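Long-range contacts in gluconokinase (Sinorhizobium meliloti, PDB 3T61), which probably catalyses the ATP-dependent phosphorylation of D-gluconate, yielding 6-phospho-D-gluconate and ADP: residues Gly19-Met24 against Gly111-Phe116; Cys42-Ile47 against Arg86-Val91; Ala95-Tyr100 against Thr147-Arg152. All coordinates share one frame; numbering follows the deposited sequence.

Contact 1 of 3, residues Gly19-Met24 against Gly111-Phe116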
# COMPACT_ATOMS: atom_id res chain seq x y z
N GLY A 19 -9.27 -25.57 8.83
CA GLY A 19 -8.01 -24.89 9.06
C GLY A 19 -7.98 -23.58 8.31
O GLY A 19 -8.90 -23.27 7.55
N SER A 20 -6.91 -22.81 8.51
CA SER A 20 -6.77 -21.52 7.84
C SER A 20 -6.48 -21.66 6.35
O SER A 20 -5.83 -22.62 5.92
CB SER A 20 -5.68 -20.70 8.53
OG SER A 20 -6.18 -20.11 9.72
N ILE A 21 -6.97 -20.71 5.56
CA ILE A 21 -6.78 -20.72 4.12
C ILE A 21 -6.09 -19.46 3.60
O ILE A 21 -6.49 -18.35 3.93
CB ILE A 21 -8.14 -20.79 3.36
CG1 ILE A 21 -9.03 -21.90 3.92
CG2 ILE A 21 -7.90 -20.97 1.87
CD1 ILE A 21 -8.44 -23.26 3.77
N VAL A 22 -5.04 -19.64 2.80
CA VAL A 22 -4.37 -18.50 2.19
C VAL A 22 -4.72 -18.50 0.69
O VAL A 22 -4.50 -19.50 0.01
CB VAL A 22 -2.84 -18.57 2.32
CG1 VAL A 22 -2.20 -17.47 1.46
CG2 VAL A 22 -2.41 -18.41 3.77
N VAL A 23 -5.27 -17.39 0.19
CA VAL A 23 -5.56 -17.30 -1.24
C VAL A 23 -4.38 -16.50 -1.80
O VAL A 23 -4.22 -15.33 -1.48
CB VAL A 23 -6.90 -16.55 -1.52
CG1 VAL A 23 -7.23 -16.59 -3.02
CG2 VAL A 23 -8.03 -17.21 -0.72
N MSE A 24 -3.55 -17.16 -2.60
CA MSE A 24 -2.35 -16.57 -3.18
C MSE A 24 -2.44 -16.32 -4.68
O MSE A 24 -3.46 -16.60 -5.31
CB MSE A 24 -1.14 -17.47 -2.89
CG MSE A 24 -1.22 -18.80 -3.62
SE MSE A 24 0.30 -19.91 -3.37
CE MSE A 24 1.46 -18.95 -4.57
N GLY A 111 -1.72 -27.85 8.93
CA GLY A 111 -3.08 -27.33 8.96
C GLY A 111 -3.37 -26.14 8.05
O GLY A 111 -4.43 -25.54 8.16
N LEU A 112 -2.45 -25.80 7.16
CA LEU A 112 -2.66 -24.65 6.27
C LEU A 112 -2.91 -25.01 4.80
O LEU A 112 -2.13 -25.74 4.18
CB LEU A 112 -1.46 -23.70 6.37
CG LEU A 112 -1.56 -22.39 5.58
CD1 LEU A 112 -2.71 -21.56 6.12
CD2 LEU A 112 -0.23 -21.61 5.65
N ALA A 113 -4.00 -24.47 4.24
CA ALA A 113 -4.36 -24.69 2.84
C ALA A 113 -4.14 -23.43 1.99
O ALA A 113 -4.40 -22.31 2.43
CB ALA A 113 -5.82 -25.13 2.74
N PHE A 114 -3.67 -23.64 0.77
CA PHE A 114 -3.42 -22.56 -0.18
C PHE A 114 -4.30 -22.71 -1.42
O PHE A 114 -4.43 -23.81 -1.96
CB PHE A 114 -1.97 -22.58 -0.63
CG PHE A 114 -1.00 -21.98 0.35
CD1 PHE A 114 -0.71 -20.62 0.32
CD2 PHE A 114 -0.33 -22.78 1.27
CE1 PHE A 114 0.24 -20.06 1.18
CE2 PHE A 114 0.62 -22.24 2.14
CZ PHE A 114 0.91 -20.87 2.09
N VAL A 115 -4.91 -21.61 -1.86
CA VAL A 115 -5.72 -21.56 -3.08
C VAL A 115 -4.88 -20.67 -4.03
O VAL A 115 -4.71 -19.47 -3.79
CB VAL A 115 -7.12 -20.95 -2.80
CG1 VAL A 115 -7.85 -20.67 -4.10
CG2 VAL A 115 -7.95 -21.91 -1.95
N PHE A 116 -4.31 -21.29 -5.07
CA PHE A 116 -3.47 -20.60 -6.05
C PHE A 116 -4.24 -20.12 -7.28
O PHE A 116 -4.62 -20.92 -8.14
CB PHE A 116 -2.32 -21.54 -6.46
CG PHE A 116 -1.45 -21.01 -7.58
CD1 PHE A 116 -1.04 -19.68 -7.60
CD2 PHE A 116 -1.01 -21.87 -8.61
CE1 PHE A 116 -0.20 -19.20 -8.62
CE2 PHE A 116 -0.18 -21.40 -9.63
CZ PHE A 116 0.23 -20.06 -9.64
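Two phenylalanine rings of strand 113-118, Phe114 and Phe116, meet the selenium of Met24, a selenomethionine, obliquely to their planes. The SE atom of Met24 is 4.8 Å from the centroid of the Phe114 ring, a Met-aromatic contact made about 50° off the ring normal, and a similar one, longer, is made to Phe116. These contacts lie in the parallel core sheet of a P-loop kinase fold, where strand 21-24 runs beside strand 113-118; the axes of residues 21-24 and 113-116 lie 22° apart. With Met24 CG between the backbone N and the carbonyl carbon (chi1 67°), the chain lies across Phe114, Met24 SE being 3.9 Å from Phe114 CD1, and a bend at chi3 turns CE to within 4.0 Å of Phe116 CD1. Helix 98-106 closes over this side through Arg101, which touches Met24 and Phe114. Val22 lies alongside Phe114 and points the same way, Val22 CG1 resting 3.6 Å from Phe114 CE1, while the other branch, CG2, meets Leu112 CD1. A glycine at Val22 would probably open a gap beside the Phe114 ring and leave Leu112 CD1 without this neighbour. On the other face of the sheet, Ile21 and Val115 meet through their CG2 atoms, beneath helix 166-187. Ile21 CD1 presses on Ala113 CB at 3.4 Å, closer than usual for two carbons. Four backbone bonds tie the strands in parallel register; the straightest runs from Ala113 N to Ser20 O, and in another Val115 N reaches Val22 O. At the far end Met24 N donates to Val115 O at 2.8 Å.

Contact 2 of 3, residues Cys42-Ile47 against Arg86-Val91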
# COMPACT_ATOMS: atom_id res chain seq x y z
N CYS A 42 -17.46 -20.34 4.20
CA CYS A 42 -17.01 -21.18 5.31
C CYS A 42 -17.33 -20.64 6.70
O CYS A 42 -17.06 -21.30 7.70
CB CYS A 42 -15.50 -21.40 5.22
SG CYS A 42 -14.93 -22.17 3.71
N GLY A 43 -17.89 -19.44 6.78
CA GLY A 43 -18.18 -18.89 8.09
C GLY A 43 -16.90 -18.50 8.81
O GLY A 43 -16.84 -18.54 10.03
N TYR A 44 -15.87 -18.16 8.05
CA TYR A 44 -14.60 -17.73 8.64
C TYR A 44 -14.43 -16.26 8.34
O TYR A 44 -15.00 -15.74 7.38
CB TYR A 44 -13.40 -18.46 8.02
CG TYR A 44 -13.40 -19.97 8.10
CD1 TYR A 44 -14.20 -20.66 9.01
CD2 TYR A 44 -12.55 -20.71 7.27
CE1 TYR A 44 -14.16 -22.06 9.08
CE2 TYR A 44 -12.50 -22.08 7.33
CZ TYR A 44 -13.30 -22.76 8.24
OH TYR A 44 -13.23 -24.13 8.28
N PRO A 45 -13.64 -15.56 9.16
CA PRO A 45 -13.45 -14.14 8.86
C PRO A 45 -12.37 -14.02 7.78
O PRO A 45 -11.50 -14.88 7.64
CB PRO A 45 -13.00 -13.57 10.20
CG PRO A 45 -12.23 -14.70 10.80
CD PRO A 45 -13.09 -15.91 10.48
N PHE A 46 -12.46 -12.96 6.99
CA PHE A 46 -11.48 -12.74 5.94
C PHE A 46 -10.55 -11.60 6.33
O PHE A 46 -10.99 -10.57 6.83
CB PHE A 46 -12.17 -12.36 4.62
CG PHE A 46 -11.22 -11.91 3.55
CD1 PHE A 46 -10.36 -12.81 2.93
CD2 PHE A 46 -11.15 -10.57 3.18
CE1 PHE A 46 -9.46 -12.39 1.96
CE2 PHE A 46 -10.25 -10.14 2.20
CZ PHE A 46 -9.40 -11.05 1.60
N ILE A 47 -9.26 -11.80 6.11
CA ILE A 47 -8.29 -10.77 6.40
C ILE A 47 -7.57 -10.43 5.11
O ILE A 47 -7.06 -11.33 4.42
CB ILE A 47 -7.24 -11.23 7.45
CG1 ILE A 47 -7.90 -11.39 8.82
CG2 ILE A 47 -6.10 -10.20 7.51
CD1 ILE A 47 -7.02 -12.07 9.85
N ARG A 86 -6.43 -19.77 16.92
CA ARG A 86 -7.11 -21.04 17.13
C ARG A 86 -8.13 -21.28 16.01
O ARG A 86 -8.01 -22.24 15.24
CB ARG A 86 -7.85 -21.06 18.47
CG ARG A 86 -6.99 -21.37 19.69
CD ARG A 86 -7.88 -21.62 20.89
NE ARG A 86 -7.15 -22.07 22.07
CZ ARG A 86 -7.72 -22.44 23.21
NH1 ARG A 86 -9.05 -22.41 23.33
NH2 ARG A 86 -6.98 -22.84 24.24
N GLU A 87 -9.12 -20.40 15.93
CA GLU A 87 -10.16 -20.51 14.92
C GLU A 87 -9.60 -20.20 13.53
O GLU A 87 -8.72 -19.36 13.37
CB GLU A 87 -11.31 -19.56 15.25
CG GLU A 87 -11.91 -19.82 16.63
CD GLU A 87 -13.06 -18.88 16.96
OE1 GLU A 87 -14.14 -19.01 16.32
OE2 GLU A 87 -12.89 -18.02 17.85
N PRO A 88 -10.12 -20.90 12.50
CA PRO A 88 -9.71 -20.74 11.10
C PRO A 88 -9.94 -19.35 10.53
O PRO A 88 -10.92 -18.67 10.85
CB PRO A 88 -10.55 -21.79 10.38
CG PRO A 88 -10.73 -22.85 11.42
CD PRO A 88 -11.05 -22.03 12.64
N VAL A 89 -9.02 -18.92 9.68
CA VAL A 89 -9.12 -17.62 9.04
C VAL A 89 -8.74 -17.75 7.56
O VAL A 89 -8.00 -18.65 7.18
CB VAL A 89 -8.19 -16.58 9.73
CG1 VAL A 89 -6.73 -16.96 9.55
CG2 VAL A 89 -8.44 -15.21 9.18
N VAL A 90 -9.28 -16.86 6.73
CA VAL A 90 -8.94 -16.86 5.32
C VAL A 90 -8.15 -15.57 5.06
O VAL A 90 -8.65 -14.48 5.32
CB VAL A 90 -10.18 -16.84 4.42
CG1 VAL A 90 -9.75 -16.82 2.97
CG2 VAL A 90 -11.06 -18.05 4.71
N VAL A 91 -6.93 -15.70 4.56
CA VAL A 91 -6.11 -14.53 4.31
C VAL A 91 -5.59 -14.43 2.88
O VAL A 91 -5.06 -15.39 2.35
CB VAL A 91 -4.85 -14.48 5.23
CG1 VAL A 91 -4.03 -13.23 4.93
CG2 VAL A 91 -5.27 -14.52 6.70
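Phe46 and Ile47 pair in parallel with Val90 and Val91, their backbones joined by two nearly straight bonds, Val90 N to Pro45 O at 3.1 Å and Ile47 N to Val90 O at 2.9 Å. This joins the outermost strand 46-48 of the P-loop kinase sheet to strand 90-92. The chain reaches it from helix 31-42 through a Schellman motif, with Gly43 at positive phi, and Tyr44 then swings back over the segment 86-91. The Tyr44 ring is sandwiched: Cys42 CB lies over the centre of one face, and Pro88 CB over the centre of the opposite one, 3.6 Å from the centroid and 11° off the ring normal, a CH-pi contact. Val90 CG2 comes in at the ring edge, in plane, 4.0 Å from Tyr44 CD2. With CG beside the backbone N (chi1 -57°), the Tyr44 ring lies over Pro88, and its OH is hydrogen-bonded to the carbonyl O of Phe17. On the face that carries Phe46 and Val90, the two side chains cross at about a right angle, Phe46 CD1 lying 4.1 Å from Val90 CG1, and Ala39 of helix 31-42 touches both. Ile47 and Val91 occupy the other face, toward helix 69-83, and meet through Ile47 CB and Val91 CG2. Val89 CB points away from segment 42-47, but chi1 65° sets CG2 anti to the backbone N, where it reaches Pro45 and Ile47. That methyl, Val89 CG2, lies 3.4 Å from Pro45 O and 3.5 Å from Ile47 CD1.

Contact 3 of 3, residues Ala95-Tyr100 against Thr147-Arg152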
# COMPACT_ATOMS: atom_id res chain seq x y z
N ALA A 95 2.10 -14.62 -1.52
CA ALA A 95 2.93 -15.78 -1.18
C ALA A 95 3.68 -16.38 -2.37
O ALA A 95 3.69 -17.60 -2.57
CB ALA A 95 2.06 -16.85 -0.53
N LEU A 96 4.34 -15.50 -3.12
CA LEU A 96 5.05 -15.88 -4.32
C LEU A 96 6.15 -16.93 -4.25
O LEU A 96 6.20 -17.82 -5.11
CB LEU A 96 5.57 -14.61 -5.01
CG LEU A 96 4.50 -13.58 -5.37
CD1 LEU A 96 5.11 -12.53 -6.25
CD2 LEU A 96 3.33 -14.25 -6.10
N LYS A 97 7.04 -16.85 -3.27
CA LYS A 97 8.12 -17.82 -3.17
C LYS A 97 7.82 -19.00 -2.26
O LYS A 97 6.94 -18.94 -1.40
CB LYS A 97 9.41 -17.14 -2.70
CG LYS A 97 9.91 -16.06 -3.67
CD LYS A 97 11.18 -15.42 -3.18
CE LYS A 97 11.65 -14.33 -4.13
NZ LYS A 97 13.00 -13.85 -3.77
N ARG A 98 8.56 -20.09 -2.48
CA ARG A 98 8.44 -21.30 -1.69
C ARG A 98 8.82 -20.99 -0.23
O ARG A 98 8.18 -21.48 0.71
CB ARG A 98 9.37 -22.39 -2.26
CG ARG A 98 9.57 -23.58 -1.33
CD ARG A 98 8.25 -24.24 -0.99
NE ARG A 98 7.92 -25.28 -1.95
CZ ARG A 98 8.37 -26.53 -1.88
NH1 ARG A 98 9.19 -26.88 -0.89
NH2 ARG A 98 8.03 -27.41 -2.81
N SER A 99 9.85 -20.17 -0.06
CA SER A 99 10.31 -19.75 1.26
C SER A 99 9.13 -19.20 2.05
O SER A 99 8.86 -19.62 3.17
CB SER A 99 11.34 -18.61 1.17
OG SER A 99 12.27 -18.83 0.13
N TYR A 100 8.43 -18.25 1.46
CA TYR A 100 7.30 -17.64 2.14
C TYR A 100 6.24 -18.65 2.57
O TYR A 100 5.79 -18.62 3.71
CB TYR A 100 6.66 -16.57 1.26
CG TYR A 100 7.62 -15.58 0.62
CD1 TYR A 100 8.94 -15.46 1.05
CD2 TYR A 100 7.18 -14.74 -0.40
CE1 TYR A 100 9.80 -14.52 0.47
CE2 TYR A 100 8.03 -13.79 -0.98
CZ TYR A 100 9.33 -13.69 -0.54
OH TYR A 100 10.15 -12.74 -1.10
N THR A 147 8.81 -13.49 -10.34
CA THR A 147 9.04 -13.80 -8.93
C THR A 147 8.24 -15.02 -8.48
O THR A 147 8.68 -15.76 -7.59
CB THR A 147 8.70 -12.59 -8.04
OG1 THR A 147 9.50 -11.47 -8.45
CG2 THR A 147 8.97 -12.89 -6.58
N LEU A 148 7.08 -15.24 -9.09
CA LEU A 148 6.22 -16.37 -8.74
C LEU A 148 6.89 -17.73 -8.93
O LEU A 148 7.39 -18.05 -10.01
CB LEU A 148 4.92 -16.34 -9.54
CG LEU A 148 4.02 -17.59 -9.38
CD1 LEU A 148 3.46 -17.66 -7.97
CD2 LEU A 148 2.90 -17.56 -10.39
N GLU A 149 6.88 -18.51 -7.87
CA GLU A 149 7.42 -19.86 -7.90
C GLU A 149 6.18 -20.73 -7.77
O GLU A 149 5.54 -20.75 -6.71
CB GLU A 149 8.37 -20.09 -6.73
CG GLU A 149 9.73 -19.46 -6.92
CD GLU A 149 10.51 -19.31 -5.63
OE1 GLU A 149 10.41 -20.20 -4.76
OE2 GLU A 149 11.23 -18.31 -5.49
N ASP A 150 5.82 -21.41 -8.86
CA ASP A 150 4.63 -22.25 -8.90
C ASP A 150 4.50 -23.18 -7.71
O ASP A 150 5.37 -24.02 -7.45
CB ASP A 150 4.60 -23.07 -10.19
CG ASP A 150 3.21 -23.62 -10.49
OD1 ASP A 150 2.68 -24.37 -9.65
OD2 ASP A 150 2.66 -23.28 -11.55
N PRO A 151 3.39 -23.06 -6.96
CA PRO A 151 3.13 -23.88 -5.77
C PRO A 151 2.56 -25.27 -6.04
O PRO A 151 2.57 -26.12 -5.15
CB PRO A 151 2.16 -23.03 -4.98
CG PRO A 151 1.31 -22.44 -6.08
CD PRO A 151 2.35 -22.02 -7.11
N ARG A 152 2.07 -25.50 -7.24
CA ARG A 152 1.49 -26.80 -7.57
C ARG A 152 2.41 -27.95 -7.22
O ARG A 152 3.61 -27.93 -7.51
CB ARG A 152 1.07 -26.83 -9.04
CG ARG A 152 -0.24 -26.08 -9.25
CD ARG A 152 -0.64 -25.91 -10.69
NE ARG A 152 0.26 -25.01 -11.41
CZ ARG A 152 -0.03 -24.47 -12.59
NH1 ARG A 152 -1.20 -24.74 -13.17
NH2 ARG A 152 0.84 -23.67 -13.19
O HOH W 1 11.97 -19.66 -2.37
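The start of helix 98-106, with Lys97 at the N-cap position, is held by the loop that follows helix 138-147. Glu149 reaches across from that loop, and its OE1 accepts the first helical amide, Arg98 N, at 2.9 Å in a nearly straight bond. The donor stands above the carboxylate plane, 55° out of it. Glu149 CG lies anti to the carbonyl carbon (chi1 -78°), and the chain runs extended from there to bring the carboxylate over the helix end, whose dipole would probably stabilise a negative charge. A water also donates to Glu149 OE1 and is hydrogen-bonded to Ser99 OG at 2.7 Å. The other oxygen, Glu149 OE2, lies 3.2 Å from Lys97 CG, but the lysine NZ forms its salt bridge with Asp69, and Arg98 pairs with Glu154. One backbone bond, Glu149 N to Leu96 O at 2.9 Å, joins the two segments. The Leu96 side chain packs on the same loop: CD1 meets Thr147 CG2, and CD2 meets Leu148 CD1, both at 3.9 Å. Further along the same loop Asp150 forms an Asx turn, its OD1 receiving both the N and the NE of Arg152.

In the fold
Contacts 1 and 2 belong to one parallel five-stranded sheet of order 46-48, 90-92, 21-24, 113-118, 157-161, their centres about 10 Å apart. They interlock because strand 90-92 bonds to strand 21-24, and along the chain contact 2 is nested inside the loop closed by contact 1. Contact 3 lies about 13 Å from contact 1, centre to centre, near the C-terminal ends of strands 21-24 and 113-118, where Met24 and Phe116 meet Pro151. Its segments alternate with those of contact 1, while contact 2, about 22 Å away, closes before it opens. Strand 21-24 runs on into a glycine-rich loop resembling a Walker A motif, consistent with ATP binding beside this sheet.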